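Local coordinates for putative succinylglutamate desuccinylase / aspartoacylase (Shewanella amazonensis, PDB 3FMC), which probably acts as a zinc-dependent hydrolase of the succinylglutamate desuccinylase/aspartoacylase family, with a possible role in cleaving ester bonds, at residues V42-E46 against T88-F92; W100-L105 against T149-A155. Residues are numbered along the deposited sequence.

Contact 1: residues V42-E46 against T88-F92. With SO4 (sulfate ion), chain K.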
loop_
_atom_site.group_PDB
_atom_site.type_symbol
_atom_site.label_atom_id
_atom_site.label_comp_id
_atom_site.label_asym_id
_atom_site.label_seq_id
_atom_site.Cartn_x
_atom_site.Cartn_y
_atom_site.Cartn_z
ATOM N N VAL C 42 16.831 3.717 9.718
ATOM C CA VAL C 42 16.014 4.894 9.429
ATOM C C VAL C 42 15.069 4.504 8.281
ATOM O O VAL C 42 13.881 4.903 8.258
ATOM C CB VAL C 42 16.877 6.167 9.151
ATOM C CG1 VAL C 42 16.030 7.316 8.521
ATOM C CG2 VAL C 42 17.488 6.719 10.478
ATOM N N HIS C 43 15.590 3.737 7.313
ATOM C CA HIS C 43 14.749 3.105 6.272
ATOM C C HIS C 43 14.317 1.742 6.819
ATOM O O HIS C 43 15.160 0.853 7.111
ATOM C CB HIS C 43 15.454 2.959 4.942
ATOM C CG HIS C 43 15.668 4.236 4.218
ATOM N ND1 HIS C 43 16.868 4.550 3.642
ATOM C CD2 HIS C 43 14.847 5.291 3.979
ATOM C CE1 HIS C 43 16.775 5.720 3.031
ATOM N NE2 HIS C 43 15.564 6.206 3.244
ATOM N N GLY C 44 13.008 1.595 7.038
ATOM C CA GLY C 44 12.429 0.417 7.731
ATOM C C GLY C 44 12.843 -0.985 7.272
ATOM O O GLY C 44 12.947 -1.908 8.070
ATOM N N ALA C 45 12.997 -1.181 5.965
ATOM C CA ALA C 45 13.389 -2.488 5.407
ATOM C C ALA C 45 14.866 -2.799 5.607
ATOM O O ALA C 45 15.262 -3.941 5.438
ATOM C CB ALA C 45 13.102 -2.557 3.917
ATOM N N GLU C 46 15.648 -1.795 5.990
ATOM C CA GLU C 46 17.126 -1.907 6.030
ATOM C C GLU C 46 17.589 -2.365 7.393
ATOM O O GLU C 46 18.341 -1.685 8.062
ATOM C CB GLU C 46 17.731 -0.565 5.565
ATOM C CG GLU C 46 17.274 -0.192 4.118
ATOM C CD GLU C 46 17.848 1.068 3.589
ATOM O OE1 GLU C 46 18.723 1.685 4.283
ATOM O OE2 GLU C 46 17.463 1.456 2.428
ATOM N N THR C 88 8.487 -4.685 3.877
ATOM C CA THR C 88 8.429 -3.529 4.767
ATOM C C THR C 88 8.380 -2.299 3.868
ATOM O O THR C 88 9.291 -2.060 3.067
ATOM C CB THR C 88 9.661 -3.445 5.705
ATOM O OG1 THR C 88 9.882 -4.700 6.366
ATOM C CG2 THR C 88 9.470 -2.366 6.721
ATOM N N LEU C 89 7.295 -1.527 3.986
ATOM C CA LEU C 89 7.117 -0.260 3.224
ATOM C C LEU C 89 7.698 0.812 4.157
ATOM O O LEU C 89 6.983 1.590 4.789
ATOM C CB LEU C 89 5.633 -0.045 2.882
ATOM C CG LEU C 89 5.390 1.114 1.933
ATOM C CD1 LEU C 89 5.829 0.693 0.519
ATOM C CD2 LEU C 89 3.895 1.493 1.972
ATOM N N GLY C 90 9.041 0.829 4.208
ATOM C CA GLY C 90 9.770 1.515 5.235
ATOM C C GLY C 90 10.611 2.674 4.792
ATOM O O GLY C 90 11.233 3.314 5.631
ATOM N N ARG C 91 10.603 2.960 3.487
ATOM C CA ARG C 91 11.490 3.978 2.925
ATOM C C ARG C 91 11.000 5.414 2.994
ATOM O O ARG C 91 11.803 6.362 3.087
ATOM C CB ARG C 91 11.774 3.608 1.459
ATOM C CG ARG C 91 12.864 4.437 0.800
ATOM C CD ARG C 91 13.269 3.838 -0.530
ATOM N NE ARG C 91 14.240 4.696 -1.170
ATOM C CZ ARG C 91 15.525 4.745 -0.811
ATOM N NH1 ARG C 91 16.007 3.943 0.148
ATOM N NH2 ARG C 91 16.335 5.595 -1.436
ATOM N N PHE C 92 9.671 5.566 2.932
ATOM C CA PHE C 92 9.051 6.860 2.883
ATOM C C PHE C 92 7.758 6.914 3.698
ATOM O O PHE C 92 7.180 5.876 4.048
ATOM C CB PHE C 92 8.784 7.298 1.424
ATOM C CG PHE C 92 8.133 6.264 0.532
ATOM C CD1 PHE C 92 6.762 5.972 0.622
ATOM C CD2 PHE C 92 8.890 5.605 -0.445
ATOM C CE1 PHE C 92 6.168 5.041 -0.272
ATOM C CE2 PHE C 92 8.305 4.673 -1.291
ATOM C CZ PHE C 92 6.953 4.402 -1.194
HETATM S S SO4 K . 18.854 7.020 0.058
HETATM O O1 SO4 K . 17.935 7.795 0.921
HETATM O O2 SO4 K . 18.621 7.394 -1.336
HETATM O O3 SO4 K . 18.735 5.534 0.178
HETATM O O4 SO4 K . 20.226 7.357 0.477
HETATM O O HOH W 1 14.697 1.589 1.921
#
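The His-Gly-Ala-Glu run at 43-46 matches the HxxE zinc-binding motif of the M14 carboxypeptidase-like fold, whose usual third ligand is a later histidine. Here His43, Glu46 and His172 face a vacant point, consistent with an empty metal site. A type I turn from His43 to Glu46 brings the two motif side chains together, and the loop 88-92 lies against it. The backbones meet at two glycines: Gly44 N donates to Gly90 O at 2.8 Å, and the Gly44 CA and Gly90 CA atoms are just 3.8 Å apart, so a CB on either residue would clash. Beside them, Ala45 CB packs on Thr88 CB at 4.0 Å, while Thr88 OG1 turns to Lys83. Arg91 reaches out so that its NH1 lies over one face of the His43 ring, 3.5 Å from His43 CE1. Outside the pair, His43 NE2 is held by Asn99 and Glu46 OE1 by the backbone NH of Thr173. The guanidinium also forms a long salt bridge, Arg91 NH1 to Glu46 OE2 at 3.7 Å, which a water supplements. Arg91 NH1 and NH2 both donate to O3 of a sulfate, probably from the crystallisation liquor, NH2 at 2.9 Å.

Contact 2: residues W100-L105 against T149-A155. With SO4 (sulfate ion), chain K.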
loop_
_atom_site.group_PDB
_atom_site.type_symbol
_atom_site.label_atom_id
_atom_site.label_comp_id
_atom_site.label_asym_id
_atom_site.label_seq_id
_atom_site.Cartn_x
_atom_site.Cartn_y
_atom_site.Cartn_z
ATOM N N TRP C 100 12.199 9.227 4.255
ATOM C CA TRP C 100 12.577 9.596 5.631
ATOM C C TRP C 100 13.993 10.192 5.685
ATOM O O TRP C 100 14.271 11.038 6.574
ATOM C CB TRP C 100 12.558 8.414 6.521
ATOM C CG TRP C 100 11.240 7.657 6.629
ATOM C CD1 TRP C 100 11.034 6.373 6.273
ATOM C CD2 TRP C 100 9.998 8.136 7.151
ATOM N NE1 TRP C 100 9.755 5.980 6.582
ATOM C CE2 TRP C 100 9.090 7.046 7.117
ATOM C CE3 TRP C 100 9.562 9.363 7.646
ATOM C CZ2 TRP C 100 7.761 7.160 7.538
ATOM C CZ3 TRP C 100 8.225 9.474 8.055
ATOM C CH2 TRP C 100 7.357 8.376 8.007
ATOM N N ASN C 101 14.838 9.773 4.728
ATOM C CA ASN C 101 16.225 10.267 4.626
ATOM C C ASN C 101 16.369 11.460 3.692
ATOM O O ASN C 101 17.453 11.748 3.138
ATOM C CB ASN C 101 17.133 9.098 4.252
ATOM C CG ASN C 101 18.618 9.405 4.443
ATOM O OD1 ASN C 101 19.033 9.977 5.451
ATOM N ND2 ASN C 101 19.422 8.960 3.479
ATOM N N ARG C 102 15.259 12.159 3.482
ATOM C CA ARG C 102 15.279 13.438 2.790
ATOM C C ARG C 102 14.693 14.510 3.720
ATOM O O ARG C 102 14.467 15.627 3.298
ATOM C CB ARG C 102 14.489 13.390 1.497
ATOM C CG ARG C 102 15.147 12.530 0.460
ATOM C CD ARG C 102 16.545 13.000 0.066
ATOM N NE ARG C 102 17.005 12.071 -0.963
ATOM C CZ ARG C 102 17.596 10.896 -0.718
ATOM N NH1 ARG C 102 17.966 10.547 0.504
ATOM N NH2 ARG C 102 17.883 10.095 -1.740
ATOM N N GLU C 103 14.470 14.158 4.988
ATOM C CA GLU C 103 13.851 15.076 5.961
ATOM C C GLU C 103 14.789 15.810 6.919
ATOM O O GLU C 103 14.354 16.516 7.832
ATOM C CB GLU C 103 12.825 14.275 6.748
ATOM C CG GLU C 103 11.542 13.999 5.974
ATOM C CD GLU C 103 10.572 15.154 5.989
ATOM O OE1 GLU C 103 10.993 16.343 6.151
ATOM O OE2 GLU C 103 9.370 14.854 5.861
ATOM N N TYR C 104 16.093 15.690 6.716
ATOM C CA TYR C 104 17.015 16.373 7.657
ATOM C C TYR C 104 17.024 17.881 7.422
ATOM O O TYR C 104 16.574 18.370 6.390
ATOM C CB TYR C 104 18.417 15.718 7.654
ATOM C CG TYR C 104 18.415 14.295 8.229
ATOM C CD1 TYR C 104 18.607 14.066 9.582
ATOM C CD2 TYR C 104 18.181 13.186 7.434
ATOM C CE1 TYR C 104 18.587 12.834 10.119
ATOM C CE2 TYR C 104 18.150 11.923 7.967
ATOM C CZ TYR C 104 18.340 11.733 9.326
ATOM O OH TYR C 104 18.359 10.439 9.811
ATOM N N LEU C 105 17.576 18.607 8.381
ATOM C CA LEU C 105 17.545 20.050 8.411
ATOM C C LEU C 105 18.804 20.672 7.853
ATOM O O LEU C 105 19.889 20.367 8.340
ATOM C CB LEU C 105 17.398 20.484 9.874
ATOM C CG LEU C 105 17.348 21.990 10.181
ATOM C CD1 LEU C 105 16.322 22.715 9.307
ATOM C CD2 LEU C 105 17.124 22.212 11.694
ATOM N N THR C 149 6.489 18.140 9.915
ATOM C CA THR C 149 6.049 16.806 9.449
ATOM C C THR C 149 6.502 15.683 10.383
ATOM O O THR C 149 7.447 15.831 11.183
ATOM C CB THR C 149 6.557 16.478 7.996
ATOM O OG1 THR C 149 7.965 16.260 8.013
ATOM C CG2 THR C 149 6.224 17.566 6.990
ATOM N N THR C 150 5.862 14.529 10.250
ATOM C CA THR C 150 6.209 13.344 11.017
ATOM C C THR C 150 7.686 13.001 10.815
ATOM O O THR C 150 8.420 12.762 11.784
ATOM C CB THR C 150 5.263 12.168 10.612
ATOM O OG1 THR C 150 3.901 12.591 10.895
ATOM C CG2 THR C 150 5.656 10.831 11.363
ATOM N N GLY C 151 8.103 13.026 9.552
ATOM C CA GLY C 151 9.475 12.649 9.170
ATOM C C GLY C 151 10.471 13.717 9.591
ATOM O O GLY C 151 11.565 13.404 10.028
ATOM N N HIS C 152 10.090 14.974 9.503
ATOM C CA HIS C 152 10.997 16.047 9.939
ATOM C C HIS C 152 11.230 15.995 11.440
ATOM O O HIS C 152 12.376 16.221 11.902
ATOM C CB HIS C 152 10.470 17.408 9.492
ATOM C CG HIS C 152 11.476 18.513 9.530
ATOM N ND1 HIS C 152 12.659 18.483 8.798
ATOM C CD2 HIS C 152 11.428 19.726 10.126
ATOM C CE1 HIS C 152 13.294 19.631 8.968
ATOM N NE2 HIS C 152 12.562 20.408 9.754
ATOM N N ARG C 153 10.193 15.693 12.219
ATOM C CA ARG C 153 10.377 15.608 13.656
ATOM C C ARG C 153 11.373 14.485 13.945
ATOM O O ARG C 153 12.255 14.623 14.772
ATOM C CB ARG C 153 9.068 15.369 14.376
ATOM C CG ARG C 153 9.204 15.080 15.847
ATOM C CD ARG C 153 7.847 15.052 16.565
ATOM N NE ARG C 153 7.383 16.414 16.564
ATOM C CZ ARG C 153 7.722 17.319 17.463
ATOM N NH1 ARG C 153 8.488 17.008 18.502
ATOM N NH2 ARG C 153 7.290 18.555 17.304
ATOM N N LEU C 154 11.222 13.354 13.274
ATOM C CA LEU C 154 12.161 12.263 13.507
ATOM C C LEU C 154 13.574 12.648 13.142
ATOM O O LEU C 154 14.499 12.487 13.950
ATOM C CB LEU C 154 11.761 11.028 12.700
ATOM C CG LEU C 154 12.727 9.840 12.634
ATOM C CD1 LEU C 154 12.914 9.154 13.983
ATOM C CD2 LEU C 154 12.331 8.815 11.520
ATOM N N ALA C 155 13.745 13.139 11.924
ATOM C CA ALA C 155 15.060 13.463 11.407
ATOM C C ALA C 155 15.782 14.505 12.236
ATOM O O ALA C 155 16.983 14.356 12.514
ATOM C CB ALA C 155 14.974 13.902 9.968
HETATM S S SO4 K . 18.854 7.020 0.058
HETATM O O1 SO4 K . 17.935 7.795 0.921
HETATM O O2 SO4 K . 18.621 7.394 -1.336
HETATM O O3 SO4 K . 18.735 5.534 0.178
HETATM O O4 SO4 K . 20.226 7.357 0.477
HETATM O O HOH W 2 12.361 11.024 8.592
#
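Two direct hydrogen bonds tie the loop 100-105 to the first turns of helix 150-163, and both end on Glu103. His152 ND1 donates to Glu103 O at 2.8 Å, and Thr149 OG1 donates to Glu103 OE2 at 2.9 Å. The threonine hydroxyl does double duty, because as N-cap it also accepts from His152 N, so the carboxylate is joined to the helix start through the capping residue itself. A water adds an indirect link, donating to Trp100 O at 2.8 Å and to Gly151 O at 2.9 Å.

Apolar and CH-pi contacts add to these polar ties. Ala155 CB sits 3.7 Å from the centroid of the Tyr104 ring, almost on its normal, in a CH-pi contact. Trp100 turns a ring edge to the helix, with Trp100 CZ3 3.6 Å from Gly151 CA, where a side chain would be tight.

Asn101 and Arg102 do not touch the helix and hold the sulfate instead: Asn101 ND2 lies 3.2 Å and Arg102 NH1 2.8 Å from sulfate O1, while Arg102 NH2 reaches sulfate O2 at 2.8 Å. Such an adjacent Asn-Arg pair is characteristic of M14-type zinc hydrolases, where it binds the substrate carboxylate; the sulfate here may occupy the place of that anion.

In the fold
Both contacts are buried in the catalytic region and draw on the same long loop between helices 77-80 and 111-118, which supplies 88-92 to contact 1 and 100-105 to contact 2. They meet directly: Arg91 O lies 3.1 Å from Trp100 N, a probable hydrogen bond, and His43 NE2 lies 3.4 Å from Asn101 CB. Their chemistry follows their place. Contact 1, loop against loop and containing two residues of the possible metal site, combines close backbone packing at two glycines with charged groups; contact 2 sets loop against helix, using capping, hydrogen bonds and aromatic packing. Arg91 from the first and Asn101 with Arg102 from the second, joined by Asn99, converge on one sulfate.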